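Local coordinates for protein putative phosphosugar isomerase (Clostridium difficile, PDB 3G68) that has two SIS domains and probably binds or isomerises phosphorylated sugars, as the related isomerase domain of glucosamine-6-phosphate synthase does, at residues B[106-117]-B[126-136]; B[209-220]-B[236-246]. All coordinates share one frame; numbering follows the deposited sequence. Where two conformers were deposited one is given.

Overall arrangement
The chain carries two parallel sheets with the same strand order, 2-1-3-4-5, as expected of a double-SIS protein, and each contact joins a strand that is outermost within this chain to its inner neighbour. Contact 1 (106-117 with 126-136) comes first along the chain and pairs strand 111-116 with the short strand 129-130, the fourth and fifth of their sheet. Contact 2 (209-220 with 236-246) follows in series and pairs strands 210-215 and 238-242, the first and second of the other sheet. Their centres lie 31 Å apart on opposite sides of the chain's centre, with nearest atoms about 17 Å apart. The two contacts thus finish different edges of two similarly built sheets.

Contact 1: residues B[106-117]-B[126-136]; sequences EDKGCKIASMAG and ISDYILTVNCG
Two successive amides of the edge segment converge on the carbonyl oxygen of Ile112: Asp128 N donates to Ile112 O at 2.8 Å, tilted 34° from the carbonyl plane, and Tyr129 N reaches the same Ile112 O at 3.1 Å within that plane. Asp128 also returns a bond through its side chain. With CG beside its own backbone N (chi1 -62°), its carboxylate turns back so that OD2 accepts from Ile112 N at 3.0 Å on the anti side. Both polar backbone atoms of Ile112 are thereby held by the loop leading into strand 129-130. The parallel ladder continues with Ser114 N donating to Tyr129 O and, beyond the short strand, Leu131 N to Ser114 O and Val133 N to Ala116 O at 2.8 Å.

On one face Ala113 CB packs against Leu131 CD1 at 4.0 Å, and the selenomethionine Met115 lays its terminal CE on the same methyl, Leu131 CD1, at 3.8 Å. On the other face Ser114 OG is hydrogen-bonded to Asp124 OD1. Water 1 bridges Glu106 OE1 and Ile126 O. Waters 2 and 3 both donate to Gly117 O; water 2 also donates to Gly136 O, while water 3 accepts from Gly136 N. The short edge strand is therefore secured largely by backbone amides, the Asp128 carboxylate standing in for a backbone acceptor where the ladder begins and water linking the two ends.

Contact 2: residues B[209-220]-B[236-246]; sequences KEIRIIGHSDIY and IPVTGYEFEEF
Strands 210-215 and 238-242 form a beta-alpha-beta unit with helix 220-234 and pair in parallel from Ile211 opposite Val238 to Gly215 opposite Glu242. Ile211 N donates to Pro237 O, Tyr241 N to Ile213 O at 2.8 Å and Gly215 N to Tyr241 O at 2.9 Å.

On the sheet face carrying Arg212 and Ile214, Ile214 CD1 sits over one face of the Phe246 ring, 3.5 Å from the centroid and 5° off the normal, a CH-pi contact; the other branch, Ile214 CG2, reaches Phe243 CD2 at 3.9 Å. Arg212, extended from CG to NE, brings CD to Tyr241 CE1 at 3.5 Å, with the guanidinium and ring planes 37° apart. Water 4 joins Arg212 NH2 to Tyr241 OH, and Arg212 NH1 makes a salt bridge with Glu210 OE1; the other oxygen, Glu210 OE2, is hydrogen-bonded to Ser258 OG.

Glu242 and Glu245 form a capping box at the start of helix 243-250: Glu245 N donates to Glu242 OE1 at 3.0 Å, Glu242 N to Glu245 OE2 at 3.0 Å, and Glu244 N donates to Glu242 OE2. Water 5 ties the Glu242 carboxylate to Ser217 N, and water 6 links Tyr220 OH with Glu245 OE2.

Ile213 and Val238 face helix 220-234, whereas Ile214, Phe243 and Phe246 pack against helix 271-279; strand 258-264 pairs with the other side of strand 210-215, leaving strand 238-242 outermost within the chain.

Contact 1: residues B[106-117]-B[126-136]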
loop_
_atom_site.group_PDB
_atom_site.type_symbol
_atom_site.label_atom_id
_atom_site.label_comp_id
_atom_site.label_asym_id
_atom_site.label_seq_id
_atom_site.Cartn_x
_atom_site.Cartn_y
_atom_site.Cartn_z
ATOM N N GLU B 106 16.589 55.703 36.618
ATOM C CA GLU B 106 15.923 56.573 35.687
ATOM C C GLU B 106 16.220 58.046 35.980
ATOM O O GLU B 106 16.368 58.846 35.058
ATOM C CB GLU B 106 14.433 56.287 35.604
ATOM C CG GLU B 106 13.562 56.520 36.840
ATOM C CD GLU B 106 12.075 56.732 36.438
ATOM O OE1 GLU B 106 11.790 57.061 35.269
ATOM O OE2 GLU B 106 11.182 56.585 37.292
ATOM N N ASP B 107 16.389 58.374 37.261
ATOM C CA ASP B 107 16.795 59.713 37.649
ATOM C C ASP B 107 18.112 60.095 36.976
ATOM O O ASP B 107 18.285 61.252 36.603
ATOM C CB ASP B 107 16.893 59.847 39.162
ATOM C CG ASP B 107 15.540 59.797 39.850
ATOM O OD1 ASP B 107 14.515 59.925 39.176
ATOM O OD2 ASP B 107 15.501 59.628 41.089
ATOM N N LYS B 108 19.007 59.131 36.776
ATOM C CA LYS B 108 20.291 59.374 36.097
ATOM C C LYS B 108 20.207 59.242 34.562
ATOM O O LYS B 108 21.241 59.184 33.892
ATOM C CB LYS B 108 21.377 58.422 36.639
ATOM N N GLY B 109 19.000 59.182 34.003
ATOM C CA GLY B 109 18.816 59.075 32.554
ATOM C C GLY B 109 18.826 57.694 31.922
ATOM O O GLY B 109 18.995 57.593 30.709
ATOM N N CYS B 110 18.653 56.641 32.724
ATOM C CA CYS B 110 18.576 55.274 32.192
ATOM C C CYS B 110 17.169 54.944 31.675
ATOM O O CYS B 110 16.160 55.496 32.139
ATOM C CB CYS B 110 18.927 54.225 33.257
ATOM S SG CYS B 110 20.608 54.287 33.907
ATOM N N LYS B 111 17.121 54.005 30.741
ATOM C CA LYS B 111 15.861 53.444 30.248
ATOM C C LYS B 111 15.475 52.321 31.227
ATOM O O LYS B 111 16.354 51.634 31.747
ATOM C CB LYS B 111 16.043 52.935 28.827
ATOM C CG LYS B 111 16.282 54.071 27.850
ATOM C CD LYS B 111 16.690 53.594 26.499
ATOM C CE LYS B 111 16.740 54.756 25.512
ATOM N NZ LYS B 111 17.008 54.279 24.122
ATOM N N ILE B 112 14.182 52.180 31.515
ATOM C CA ILE B 112 13.709 51.221 32.503
ATOM C C ILE B 112 12.797 50.166 31.880
ATOM O O ILE B 112 11.860 50.489 31.126
ATOM C CB ILE B 112 12.924 51.920 33.631
ATOM C CG1 ILE B 112 13.735 53.074 34.252
ATOM C CG2 ILE B 112 12.509 50.923 34.717
ATOM C CD1 ILE B 112 15.104 52.688 34.860
ATOM N N ALA B 113 13.079 48.910 32.198
ATOM C CA ALA B 113 12.257 47.789 31.766
ATOM C C ALA B 113 11.884 46.988 33.001
ATOM O O ALA B 113 12.679 46.924 33.963
ATOM C CB ALA B 113 13.003 46.933 30.758
ATOM N N SER B 114 10.681 46.407 32.988
ATOM C CA SER B 114 10.205 45.565 34.079
ATOM C C SER B 114 9.935 44.122 33.611
ATOM O O SER B 114 9.567 43.891 32.464
ATOM C CB SER B 114 8.942 46.153 34.731
ATOM O OG SER B 114 7.893 46.376 33.784
HETATM N N MSE B 115 10.169 43.159 34.505
HETATM C CA MSE B 115 9.839 41.763 34.266
HETATM C C MSE B 115 9.167 41.207 35.506
HETATM O O MSE B 115 9.815 40.666 36.412
HETATM C CB MSE B 115 11.074 40.950 33.873
HETATM C CG MSE B 115 11.662 41.364 32.547
HETATM SE SE MSE B 115 12.828 39.948 31.833
HETATM C CE MSE B 115 13.235 40.747 29.992
ATOM N N ALA B 116 7.868 41.440 35.579
ATOM C CA ALA B 116 7.031 40.930 36.644
ATOM C C ALA B 116 6.206 39.765 36.098
ATOM O O ALA B 116 5.972 39.667 34.878
ATOM C CB ALA B 116 6.133 42.042 37.180
ATOM N N GLY B 117 5.752 38.905 37.009
ATOM C CA GLY B 117 4.957 37.721 36.667
ATOM C C GLY B 117 3.463 37.911 36.754
ATOM O O GLY B 117 2.710 36.941 36.818
ATOM N N ILE B 126 7.004 52.678 36.791
ATOM C CA ILE B 126 8.145 53.510 36.400
ATOM C C ILE B 126 8.906 52.920 35.230
ATOM O O ILE B 126 10.037 53.327 34.971
ATOM C CB ILE B 126 9.116 53.755 37.600
ATOM C CG1 ILE B 126 9.733 52.439 38.128
ATOM C CG2 ILE B 126 8.388 54.494 38.724
ATOM C CD1 ILE B 126 10.742 52.633 39.260
ATOM N N SER B 127 8.276 52.000 34.502
ATOM C CA SER B 127 8.926 51.306 33.396
ATOM C C SER B 127 8.543 51.864 32.030
ATOM O O SER B 127 7.371 52.151 31.774
ATOM C CB SER B 127 8.567 49.819 33.460
ATOM O OG SER B 127 8.912 49.293 34.730
ATOM N N ASP B 128 9.544 51.992 31.159
ATOM C CA ASP B 128 9.355 52.418 29.796
ATOM C C ASP B 128 8.885 51.193 28.997
ATOM O O ASP B 128 8.084 51.342 28.074
ATOM C CB ASP B 128 10.665 52.988 29.238
ATOM C CG ASP B 128 11.135 54.228 30.019
ATOM O OD1 ASP B 128 10.350 55.200 30.093
ATOM O OD2 ASP B 128 12.264 54.234 30.567
ATOM N N TYR B 129 9.362 49.990 29.379
ATOM C CA TYR B 129 9.041 48.725 28.681
ATOM C C TYR B 129 8.550 47.655 29.639
ATOM O O TYR B 129 9.326 47.190 30.475
ATOM C CB TYR B 129 10.286 48.207 27.953
ATOM C CG TYR B 129 10.953 49.313 27.225
ATOM C CD1 TYR B 129 10.380 49.836 26.063
ATOM C CD2 TYR B 129 12.115 49.889 27.710
ATOM C CE1 TYR B 129 10.964 50.896 25.396
ATOM C CE2 TYR B 129 12.719 50.944 27.048
ATOM C CZ TYR B 129 12.136 51.446 25.893
ATOM O OH TYR B 129 12.724 52.493 25.244
ATOM N N ILE B 130 7.273 47.287 29.533
ATOM C CA ILE B 130 6.663 46.314 30.429
ATOM C C ILE B 130 6.819 44.972 29.743
ATOM O O ILE B 130 6.016 44.614 28.880
ATOM C CB ILE B 130 5.191 46.669 30.706
ATOM C CG1 ILE B 130 5.111 48.020 31.423
ATOM C CG2 ILE B 130 4.511 45.598 31.548
ATOM C CD1 ILE B 130 3.687 48.542 31.594
ATOM N N LEU B 131 7.885 44.256 30.114
ATOM C CA LEU B 131 8.253 42.971 29.507
ATOM C C LEU B 131 7.811 41.821 30.416
ATOM O O LEU B 131 8.633 41.019 30.890
ATOM C CB LEU B 131 9.765 42.949 29.265
ATOM C CG LEU B 131 10.387 44.093 28.480
ATOM C CD1 LEU B 131 11.889 43.903 28.412
ATOM C CD2 LEU B 131 9.779 44.169 27.055
ATOM N N THR B 132 6.504 41.796 30.662
ATOM C CA THR B 132 5.828 40.845 31.535
ATOM C C THR B 132 6.215 39.399 31.244
ATOM O O THR B 132 6.258 38.987 30.086
ATOM C CB THR B 132 4.303 40.984 31.382
ATOM O OG1 THR B 132 3.957 42.387 31.447
ATOM C CG2 THR B 132 3.573 40.197 32.472
ATOM N N VAL B 133 6.547 38.664 32.301
ATOM C CA VAL B 133 6.847 37.247 32.197
ATOM C C VAL B 133 5.468 36.599 32.276
ATOM O O VAL B 133 4.869 36.535 33.345
ATOM C CB VAL B 133 7.775 36.753 33.333
ATOM C CG1 VAL B 133 7.999 35.231 33.198
ATOM C CG2 VAL B 133 9.082 37.498 33.307
ATOM N N ASN B 134 4.955 36.106 31.146
ATOM C CA ASN B 134 3.594 35.556 31.103
ATOM C C ASN B 134 3.513 34.094 31.486
ATOM O O ASN B 134 3.093 33.265 30.686
ATOM C CB ASN B 134 2.992 35.803 29.705
ATOM C CG ASN B 134 2.829 37.269 29.410
ATOM O OD1 ASN B 134 3.325 37.777 28.394
ATOM N ND2 ASN B 134 2.166 37.978 30.321
ATOM N N CYS B 135 3.905 33.793 32.728
ATOM C CA CYS B 135 3.912 32.428 33.263
ATOM C C CYS B 135 2.623 32.051 34.026
ATOM O O CYS B 135 2.436 30.882 34.420
ATOM C CB CYS B 135 5.132 32.268 34.171
ATOM S SG CYS B 135 5.109 33.404 35.548
ATOM N N GLY B 136 1.725 33.015 34.227
ATOM C CA GLY B 136 0.480 32.792 34.970
ATOM C C GLY B 136 0.773 32.928 36.457
ATOM O O GLY B 136 1.940 33.039 36.865
HETATM O O HOH W 1 9.718 55.552 33.621
HETATM O O HOH W 2 3.578 34.621 38.455
HETATM O O HOH W 3 1.415 35.954 34.034
#

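Contact 2: residues B[209-220]-B[236-246]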
loop_
_atom_site.group_PDB
_atom_site.type_symbol
_atom_site.label_atom_id
_atom_site.label_comp_id
_atom_site.label_asym_id
_atom_site.label_seq_id
_atom_site.Cartn_x
_atom_site.Cartn_y
_atom_site.Cartn_z
ATOM N N LYS B 209 20.213 17.030 57.310
ATOM C CA LYS B 209 20.537 17.911 58.429
ATOM C C LYS B 209 21.123 19.241 57.923
ATOM O O LYS B 209 20.814 20.268 58.485
ATOM C CB LYS B 209 21.545 17.240 59.347
ATOM C CG LYS B 209 20.965 16.034 60.112
ATOM C CD LYS B 209 22.005 15.318 60.916
ATOM C CE LYS B 209 21.393 14.132 61.674
ATOM N NZ LYS B 209 20.627 13.213 60.764
ATOM N N GLU B 210 22.007 19.189 56.923
ATOM C CA GLU B 210 22.568 20.402 56.294
ATOM C C GLU B 210 23.092 20.019 54.944
ATOM O O GLU B 210 23.702 18.928 54.776
ATOM C CB GLU B 210 23.612 21.083 57.190
ATOM C CG GLU B 210 24.810 20.269 57.593
ATOM C CD GLU B 210 25.985 20.404 56.654
ATOM O OE1 GLU B 210 25.815 21.029 55.594
ATOM O OE2 GLU B 210 27.104 19.874 56.996
ATOM N N ILE B 211 22.858 20.891 53.981
ATOM C CA ILE B 211 23.180 20.595 52.595
ATOM C C ILE B 211 24.082 21.641 51.955
ATOM O O ILE B 211 23.980 22.828 52.239
ATOM C CB ILE B 211 21.869 20.544 51.749
ATOM C CG1 ILE B 211 20.880 19.499 52.287
ATOM C CG2 ILE B 211 22.183 20.241 50.262
ATOM C CD1 ILE B 211 19.461 19.601 51.717
ATOM N N ARG B 212 24.950 21.191 51.061
ATOM C CA ARG B 212 25.744 22.066 50.228
ATOM C C ARG B 212 25.598 21.561 48.785
ATOM O O ARG B 212 25.493 20.369 48.568
ATOM C CB ARG B 212 27.215 22.101 50.673
ATOM C CG ARG B 212 27.371 22.811 51.989
ATOM C CD ARG B 212 28.839 23.000 52.308
ATOM N NE ARG B 212 28.999 23.660 53.591
ATOM C CZ ARG B 212 29.008 23.039 54.753
ATOM N NH1 ARG B 212 28.914 21.708 54.839
ATOM N NH2 ARG B 212 29.138 23.755 55.866
ATOM N N ILE B 213 25.480 22.464 47.829
ATOM C CA ILE B 213 25.383 22.104 46.404
ATOM C C ILE B 213 26.664 22.641 45.768
ATOM O O ILE B 213 27.056 23.782 46.040
ATOM C CB ILE B 213 24.157 22.725 45.702
ATOM C CG1 ILE B 213 22.878 22.356 46.441
ATOM C CG2 ILE B 213 24.080 22.255 44.227
ATOM C CD1 ILE B 213 21.628 23.073 45.874
ATOM N N ILE B 214 27.331 21.810 44.961
ATOM C CA ILE B 214 28.542 22.220 44.248
ATOM C C ILE B 214 28.218 22.147 42.756
ATOM O O ILE B 214 27.820 21.071 42.262
ATOM C CB ILE B 214 29.743 21.313 44.561
ATOM C CG1 ILE B 214 29.949 21.184 46.072
ATOM C CG2 ILE B 214 31.003 21.816 43.847
ATOM C CD1 ILE B 214 31.068 20.266 46.444
ATOM N N GLY B 215 28.331 23.287 42.065
ATOM C CA GLY B 215 28.034 23.389 40.627
ATOM C C GLY B 215 29.203 23.915 39.804
ATOM O O GLY B 215 30.195 24.400 40.344
ATOM N N HIS B 216 29.076 23.796 38.484
ATOM C CA HIS B 216 30.020 24.386 37.551
ATOM C C HIS B 216 29.651 25.873 37.368
ATOM O O HIS B 216 28.485 26.236 37.526
ATOM C CB HIS B 216 29.956 23.660 36.194
ATOM C CG HIS B 216 30.984 24.132 35.208
ATOM N ND1 HIS B 216 30.752 25.175 34.345
ATOM C CD2 HIS B 216 32.251 23.722 34.968
ATOM C CE1 HIS B 216 31.821 25.375 33.597
ATOM N NE2 HIS B 216 32.747 24.507 33.955
ATOM N N SER B 217 30.622 26.718 36.990
ATOM C CA SER B 217 30.352 28.146 36.771
ATOM C C SER B 217 29.217 28.431 35.764
ATOM O O SER B 217 28.504 29.420 35.910
ATOM C CB SER B 217 31.627 28.905 36.341
ATOM O OG SER B 217 32.266 28.292 35.240
ATOM N N ASP B 218 29.036 27.560 34.772
ATOM C CA ASP B 218 27.989 27.717 33.751
ATOM C C ASP B 218 26.578 27.662 34.336
ATOM O O ASP B 218 25.648 28.203 33.719
ATOM C CB ASP B 218 28.116 26.665 32.633
ATOM C CG ASP B 218 29.362 26.830 31.798
ATOM O OD1 ASP B 218 29.938 27.947 31.766
ATOM O OD2 ASP B 218 29.740 25.836 31.158
ATOM N N ILE B 219 26.441 27.032 35.513
ATOM C CA ILE B 219 25.176 26.937 36.222
ATOM C C ILE B 219 25.272 27.551 37.639
ATOM O O ILE B 219 24.534 27.190 38.534
ATOM C CB ILE B 219 24.605 25.483 36.205
ATOM C CG1 ILE B 219 25.623 24.477 36.725
ATOM C CG2 ILE B 219 24.089 25.167 34.760
ATOM C CD1 ILE B 219 25.024 23.041 37.070
ATOM N N TYR B 220 26.144 28.541 37.815
ATOM C CA TYR B 220 26.290 29.174 39.130
ATOM C C TYR B 220 24.970 29.805 39.657
ATOM O O TYR B 220 24.581 29.571 40.783
ATOM C CB TYR B 220 27.445 30.196 39.092
ATOM C CG TYR B 220 27.681 30.866 40.419
ATOM C CD1 TYR B 220 27.974 30.118 41.543
ATOM C CD2 TYR B 220 27.588 32.253 40.543
ATOM C CE1 TYR B 220 28.188 30.733 42.765
ATOM C CE2 TYR B 220 27.774 32.879 41.753
ATOM C CZ TYR B 220 28.080 32.123 42.859
ATOM O OH TYR B 220 28.260 32.752 44.061
ATOM N N ILE B 236 16.677 24.121 56.848
ATOM C CA ILE B 236 17.948 23.742 57.436
ATOM C C ILE B 236 18.997 24.564 56.710
ATOM O O ILE B 236 18.687 25.203 55.691
ATOM C CB ILE B 236 18.240 22.208 57.243
ATOM C CG1 ILE B 236 18.260 21.836 55.757
ATOM C CG2 ILE B 236 17.243 21.361 58.060
ATOM C CD1 ILE B 236 18.549 20.356 55.485
ATOM N N PRO B 237 20.240 24.537 57.195
ATOM C CA PRO B 237 21.263 25.251 56.443
ATOM C C PRO B 237 21.514 24.683 55.065
ATOM O O PRO B 237 21.732 23.457 54.914
ATOM C CB PRO B 237 22.513 25.115 57.318
ATOM C CG PRO B 237 21.963 24.939 58.687
ATOM C CD PRO B 237 20.795 24.019 58.458
ATOM N N VAL B 238 21.457 25.562 54.067
ATOM C CA VAL B 238 21.762 25.177 52.670
ATOM C C VAL B 238 22.521 26.282 51.960
ATOM O O VAL B 238 22.109 27.421 51.969
ATOM C CB VAL B 238 20.539 24.808 51.803
ATOM C CG1 VAL B 238 21.034 24.116 50.500
ATOM C CG2 VAL B 238 19.588 23.885 52.552
ATOM N N THR B 239 23.653 25.938 51.376
ATOM C CA THR B 239 24.448 26.906 50.636
ATOM C C THR B 239 24.932 26.288 49.334
ATOM O O THR B 239 25.255 25.104 49.284
ATOM C CB THR B 239 25.623 27.382 51.485
ATOM O OG1 THR B 239 25.102 27.889 52.723
ATOM C CG2 THR B 239 26.379 28.500 50.772
ATOM N N GLY B 240 24.976 27.097 48.272
ATOM C CA GLY B 240 25.454 26.664 46.943
ATOM C C GLY B 240 26.807 27.273 46.661
ATOM O O GLY B 240 27.072 28.412 47.079
ATOM N N TYR B 241 27.668 26.529 45.967
ATOM C CA TYR B 241 29.036 26.971 45.660
ATOM C C TYR B 241 29.450 26.572 44.261
ATOM O O TYR B 241 29.081 25.490 43.785
ATOM C CB TYR B 241 30.041 26.239 46.571
ATOM C CG TYR B 241 29.796 26.432 48.048
ATOM C CD1 TYR B 241 28.916 25.592 48.732
ATOM C CD2 TYR B 241 30.404 27.443 48.748
ATOM C CE1 TYR B 241 28.672 25.745 50.082
ATOM C CE2 TYR B 241 30.154 27.620 50.129
ATOM C CZ TYR B 241 29.272 26.759 50.776
ATOM O OH TYR B 241 29.013 26.905 52.101
ATOM N N GLU B 242 30.235 27.429 43.602
ATOM C CA GLU B 242 30.901 27.015 42.352
ATOM C C GLU B 242 32.054 26.059 42.786
ATOM O O GLU B 242 32.567 26.148 43.912
ATOM C CB GLU B 242 31.338 28.246 41.531
ATOM C CG GLU B 242 32.137 27.973 40.219
ATOM C CD GLU B 242 33.612 27.716 40.456
ATOM O OE1 GLU B 242 34.148 28.247 41.442
ATOM O OE2 GLU B 242 34.241 26.966 39.684
ATOM N N PHE B 243 32.452 25.147 41.897
ATOM C CA PHE B 243 33.446 24.101 42.174
ATOM C C PHE B 243 34.773 24.605 42.748
ATOM O O PHE B 243 35.234 24.139 43.797
ATOM C CB PHE B 243 33.717 23.313 40.874
ATOM C CG PHE B 243 34.469 22.047 41.068
ATOM C CD1 PHE B 243 35.855 22.040 41.059
ATOM C CD2 PHE B 243 33.804 20.849 41.251
ATOM C CE1 PHE B 243 36.568 20.852 41.248
ATOM C CE2 PHE B 243 34.522 19.654 41.423
ATOM C CZ PHE B 243 35.907 19.673 41.424
ATOM N N GLU B 244 35.383 25.547 42.044
ATOM C CA GLU B 244 36.636 26.149 42.511
ATOM C C GLU B 244 36.530 26.824 43.871
ATOM O O GLU B 244 37.422 26.629 44.699
ATOM C CB GLU B 244 37.231 27.119 41.498
ATOM C CG GLU B 244 38.330 26.521 40.658
ATOM C CD GLU B 244 39.568 26.221 41.444
ATOM O OE1 GLU B 244 40.227 25.235 41.094
ATOM O OE2 GLU B 244 39.884 26.931 42.423
ATOM N N GLU B 245 35.472 27.605 44.091
ATOM C CA GLU B 245 35.312 28.298 45.369
ATOM C C GLU B 245 35.131 27.322 46.527
ATOM O O GLU B 245 35.619 27.579 47.632
ATOM C CB GLU B 245 34.203 29.357 45.366
ATOM C CG GLU B 245 32.792 28.846 45.205
ATOM C CD GLU B 245 31.713 29.767 45.760
ATOM O OE1 GLU B 245 31.837 30.217 46.928
ATOM O OE2 GLU B 245 30.708 29.967 45.042
ATOM N N PHE B 246 34.484 26.183 46.276
ATOM C CA PHE B 246 34.340 25.170 47.318
ATOM C C PHE B 246 35.729 24.689 47.773
ATOM O O PHE B 246 35.966 24.448 48.943
ATOM C CB PHE B 246 33.509 23.994 46.822
ATOM C CG PHE B 246 33.298 22.936 47.848
ATOM C CD1 PHE B 246 34.212 21.897 47.993
ATOM C CD2 PHE B 246 32.166 22.963 48.669
ATOM C CE1 PHE B 246 34.001 20.912 48.924
ATOM C CE2 PHE B 246 31.939 21.987 49.624
ATOM C CZ PHE B 246 32.848 20.942 49.751
HETATM O O HOH W 4 28.173 26.545 55.115
HETATM O O HOH W 5 33.329 25.771 37.594
HETATM O O HOH W 6 28.705 31.266 46.235
#